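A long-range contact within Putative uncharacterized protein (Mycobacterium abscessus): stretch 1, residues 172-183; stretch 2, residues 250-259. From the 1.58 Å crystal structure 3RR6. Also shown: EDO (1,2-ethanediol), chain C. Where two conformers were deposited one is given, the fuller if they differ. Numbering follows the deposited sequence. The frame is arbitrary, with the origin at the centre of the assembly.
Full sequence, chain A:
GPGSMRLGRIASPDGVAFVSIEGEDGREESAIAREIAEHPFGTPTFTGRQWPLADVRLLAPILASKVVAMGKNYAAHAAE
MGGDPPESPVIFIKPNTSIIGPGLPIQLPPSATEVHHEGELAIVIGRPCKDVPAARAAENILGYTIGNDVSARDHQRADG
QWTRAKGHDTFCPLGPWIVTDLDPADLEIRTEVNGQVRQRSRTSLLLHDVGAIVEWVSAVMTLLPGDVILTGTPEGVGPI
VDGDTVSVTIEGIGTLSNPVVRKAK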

# COMPACT_ATOMS: atom_id res chain seq x y z
N CYS A 172 4.93 -0.82 7.48
CA CYS A 172 3.96 -0.60 6.39
C CYS A 172 3.89 0.85 5.90
O CYS A 172 2.88 1.53 6.09
N PRO A 173 4.96 1.32 5.23
CA PRO A 173 4.81 2.57 4.48
C PRO A 173 3.59 2.52 3.56
O PRO A 173 3.37 1.51 2.87
N LEU A 174 2.84 3.61 3.56
CA LEU A 174 1.62 3.74 2.78
C LEU A 174 1.49 5.18 2.28
O LEU A 174 1.64 6.12 3.06
N GLY A 175 1.20 5.35 1.00
CA GLY A 175 1.05 6.69 0.43
C GLY A 175 1.50 6.75 -1.02
O GLY A 175 1.76 5.72 -1.62
N PRO A 176 1.62 7.97 -1.58
CA PRO A 176 1.45 9.28 -0.93
C PRO A 176 -0.00 9.76 -0.83
O PRO A 176 -0.29 10.70 -0.07
N TRP A 177 -0.88 9.13 -1.59
CA TRP A 177 -2.29 9.50 -1.67
C TRP A 177 -3.04 8.37 -2.36
O TRP A 177 -2.42 7.47 -2.94
N ILE A 178 -4.36 8.45 -2.31
CA ILE A 178 -5.23 7.43 -2.89
C ILE A 178 -5.86 7.98 -4.16
O ILE A 178 -6.52 9.01 -4.12
N VAL A 179 -5.67 7.28 -5.28
CA VAL A 179 -6.24 7.72 -6.57
C VAL A 179 -7.54 6.97 -6.80
O VAL A 179 -7.56 5.74 -6.80
N THR A 180 -8.63 7.71 -6.98
CA THR A 180 -9.96 7.10 -7.02
C THR A 180 -10.47 6.75 -8.41
O THR A 180 -11.46 6.02 -8.51
N ASP A 181 -9.84 7.25 -9.47
CA ASP A 181 -10.34 7.00 -10.84
C ASP A 181 -9.39 6.15 -11.69
O ASP A 181 -9.40 6.23 -12.92
N LEU A 182 -8.63 5.29 -11.02
CA LEU A 182 -7.52 4.57 -11.63
C LEU A 182 -7.88 3.12 -11.97
O LEU A 182 -8.45 2.41 -11.15
N ASP A 183 -7.55 2.68 -13.18
CA ASP A 183 -7.67 1.28 -13.57
C ASP A 183 -6.37 0.55 -13.20
O ASP A 183 -5.31 0.89 -13.72
N ILE A 250 4.45 3.84 -8.59
CA ILE A 250 3.42 3.18 -9.38
C ILE A 250 2.83 4.16 -10.39
O ILE A 250 2.42 5.26 -10.03
N GLU A 251 2.83 3.73 -11.65
CA GLU A 251 2.24 4.48 -12.74
C GLU A 251 0.82 4.92 -12.40
O GLU A 251 -0.00 4.12 -11.95
N GLY A 252 0.56 6.22 -12.58
CA GLY A 252 -0.76 6.78 -12.32
C GLY A 252 -1.03 7.16 -10.88
O GLY A 252 -2.09 7.72 -10.57
N ILE A 253 -0.08 6.87 -9.99
CA ILE A 253 -0.22 7.23 -8.58
C ILE A 253 0.87 8.23 -8.18
O ILE A 253 0.57 9.38 -7.85
N GLY A 254 2.13 7.80 -8.22
CA GLY A 254 3.23 8.65 -7.75
C GLY A 254 4.32 7.81 -7.12
O GLY A 254 4.53 6.67 -7.51
N THR A 255 5.03 8.40 -6.15
CA THR A 255 6.16 7.75 -5.50
C THR A 255 6.01 7.82 -3.98
O THR A 255 5.70 8.88 -3.41
N LEU A 256 6.21 6.68 -3.34
CA LEU A 256 6.27 6.55 -1.89
C LEU A 256 7.72 6.32 -1.50
O LEU A 256 8.29 5.29 -1.82
N SER A 257 8.31 7.27 -0.78
CA SER A 257 9.72 7.20 -0.42
C SER A 257 9.91 7.30 1.09
O SER A 257 9.25 8.12 1.73
N ASN A 258 10.80 6.48 1.63
CA ASN A 258 11.12 6.48 3.05
C ASN A 258 12.61 6.27 3.30
O ASN A 258 13.21 5.38 2.71
N PRO A 259 13.20 7.07 4.20
CA PRO A 259 14.54 6.73 4.70
C PRO A 259 14.50 5.50 5.60
O PRO A 259 13.44 5.13 6.09

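The strand that opens the first stretch runs roughly antiparallel to the one that begins at Gly254; their axes make an angle of 145° and approach to 7.3 Å. That spacing leaves room for side chains between them, and the contact is mostly apolar. Together the stretches bury 516 Å².

Apolar packing centres on Ile253 and Leu256. Ile253 has the largest covered area. Its CA-to-CB bond points sideways, and its rotamer is m, t. From there it meets four residues of the first stretch. Its CG1 lies 3.5 Å from Leu182 CD2, the closest of these apolar contacts. Its CG2 lies 4.1 Å from Val179 CG2, 4.2 Å from Trp177 CD1 and 4.4 Å from Pro176 CD. Val179 (t) and Leu182 (t, p) both point toward the second stretch. Val179 CG2 also rests 3.7 Å from the backbone O of Gly252.

Leu256 points toward the first stretch with rotamer t, p. Much of what it touches is backbone: its CD2 is 3.6 Å from Pro173 O and its CD1 is 3.8 Å from Leu174 C. Its CD2 is also 3.9 Å from Pro173 CB, a side-chain contact. Its CB is 3.7 Å from Gly175 O. Leu174 itself points away. Pro176 follows a cis peptide bond at the corner of the chain, and its CD sits 3.7 Å from Thr255 O.

Asn258 (chi1 m) also points inward. Its OD1 comes to 3.3 Å from Pro173 CB, a van der Waals contact with the proline ring. Its ND2 is hydrogen-bonded elsewhere in the structure.

One hydrogen bond joins the stretches. Trp177 NE1 donates to Ile253 O at 2.8 Å, with an N-H...O angle of 149°. The Trp177 CA-to-CB bond points sideways, but with chi1 at p and chi2 at 63° the indole end comes nearer the second stretch. The carbonyl lies at the ring edge, near the ring plane, as suits an indole N-H donor.

The glycines fit where a side chain would not. An ideal CB on Gly252 would clash with Leu182 CD1 at 2.9 Å, and its positive phi also favours glycine. At Gly175 and Gly254 the backbone angles alone call for glycine.

A 1,2-ethanediol, probably from the crystallisation liquor, lies beside Pro176, Trp177 and Gly254. Thr255 N donates a hydrogen bond to EDO O1 at 2.9 Å. EDO C1 is 3.4 Å from Pro176 CG and 3.6 Å from Trp177 CH2. The diol thus touches both stretches.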

# COMPACT_ATOMS: atom_id res chain seq x y z
CB CYS A 172 2.57 -1.10 6.79
SG CYS A 172 1.50 -1.39 5.33
CB PRO A 173 6.10 2.65 3.68
CG PRO A 173 7.10 1.88 4.50
CD PRO A 173 6.33 0.79 5.15
CB LEU A 174 0.43 3.37 3.65
CG LEU A 174 -0.90 3.07 2.95
CD1 LEU A 174 -0.83 1.75 2.17
CD2 LEU A 174 -2.03 3.03 3.99
CB PRO A 176 2.23 10.21 -1.86
CG PRO A 176 2.08 9.58 -3.19
CD PRO A 176 2.15 8.11 -2.94
CB TRP A 177 -2.50 10.82 -2.43
CG TRP A 177 -1.68 10.95 -3.68
CD1 TRP A 177 -1.75 10.18 -4.80
CD2 TRP A 177 -0.67 11.93 -3.92
NE1 TRP A 177 -0.82 10.60 -5.72
CE2 TRP A 177 -0.15 11.68 -5.21
CE3 TRP A 177 -0.13 12.99 -3.17
CZ2 TRP A 177 0.88 12.45 -5.77
CZ3 TRP A 177 0.89 13.77 -3.74
CH2 TRP A 177 1.38 13.48 -5.02
CB ILE A 178 -6.33 7.06 -1.88
CG1 ILE A 178 -5.72 6.41 -0.65
CG2 ILE A 178 -7.37 6.12 -2.51
CD1 ILE A 178 -6.62 6.43 0.58
CB VAL A 179 -5.26 7.47 -7.73
CG1 VAL A 179 -5.84 7.99 -9.05
CG2 VAL A 179 -3.92 8.14 -7.43
CB THR A 180 -11.01 8.01 -6.39
OG1 THR A 180 -11.12 9.20 -7.18
CG2 THR A 180 -10.65 8.33 -4.95
CB ASP A 181 -10.68 8.34 -11.53
CG ASP A 181 -9.51 9.32 -11.58
OD1 ASP A 181 -8.52 9.18 -10.83
OD2 ASP A 181 -9.59 10.28 -12.39
CB LEU A 182 -6.33 4.59 -10.67
CG LEU A 182 -5.02 3.98 -11.16
CD1 LEU A 182 -4.50 4.74 -12.37
CD2 LEU A 182 -3.98 3.98 -10.01
CB ASP A 183 -7.92 1.19 -15.07
CG ASP A 183 -8.19 -0.22 -15.55
OD1 ASP A 183 -8.01 -1.19 -14.78
OD2 ASP A 183 -8.61 -0.37 -16.72
CB ILE A 250 2.31 2.55 -8.50
CG1 ILE A 250 2.91 1.49 -7.58
CG2 ILE A 250 1.21 1.92 -9.39
CD1 ILE A 250 1.90 0.75 -6.70
CB GLU A 251 2.23 3.58 -14.00
CG GLU A 251 1.67 4.23 -15.24
CD GLU A 251 1.67 3.31 -16.44
OE1 GLU A 251 2.12 2.15 -16.32
OE2 GLU A 251 1.21 3.76 -17.52
CB ILE A 253 -0.20 5.99 -7.65
CG1 ILE A 253 -1.30 5.00 -8.05
CG2 ILE A 253 -0.37 6.43 -6.19
CD1 ILE A 253 -1.36 3.73 -7.21
CB THR A 255 7.50 8.40 -5.91
OG1 THR A 255 7.69 8.26 -7.32
CG2 THR A 255 8.69 7.76 -5.16
CB LEU A 256 5.43 5.34 -1.45
CG LEU A 256 5.47 4.91 0.01
CD1 LEU A 256 4.94 6.02 0.93
CD2 LEU A 256 4.69 3.60 0.21
CB SER A 257 10.48 8.35 -1.08
OG SER A 257 11.88 8.25 -0.82
CB ASN A 258 10.37 5.37 3.78
CG ASN A 258 8.87 5.50 3.67
OD1 ASN A 258 8.26 4.99 2.72
ND2 ASN A 258 8.26 6.18 4.64
CB PRO A 259 14.94 7.97 5.50
CG PRO A 259 13.70 8.63 5.87
CD PRO A 259 12.62 8.22 4.92
C1 EDO C . 4.43 11.58 -4.68
O1 EDO C . 4.65 11.24 -6.04
C2 EDO C . 5.33 12.70 -4.20
O2 EDO C . 4.95 13.07 -2.88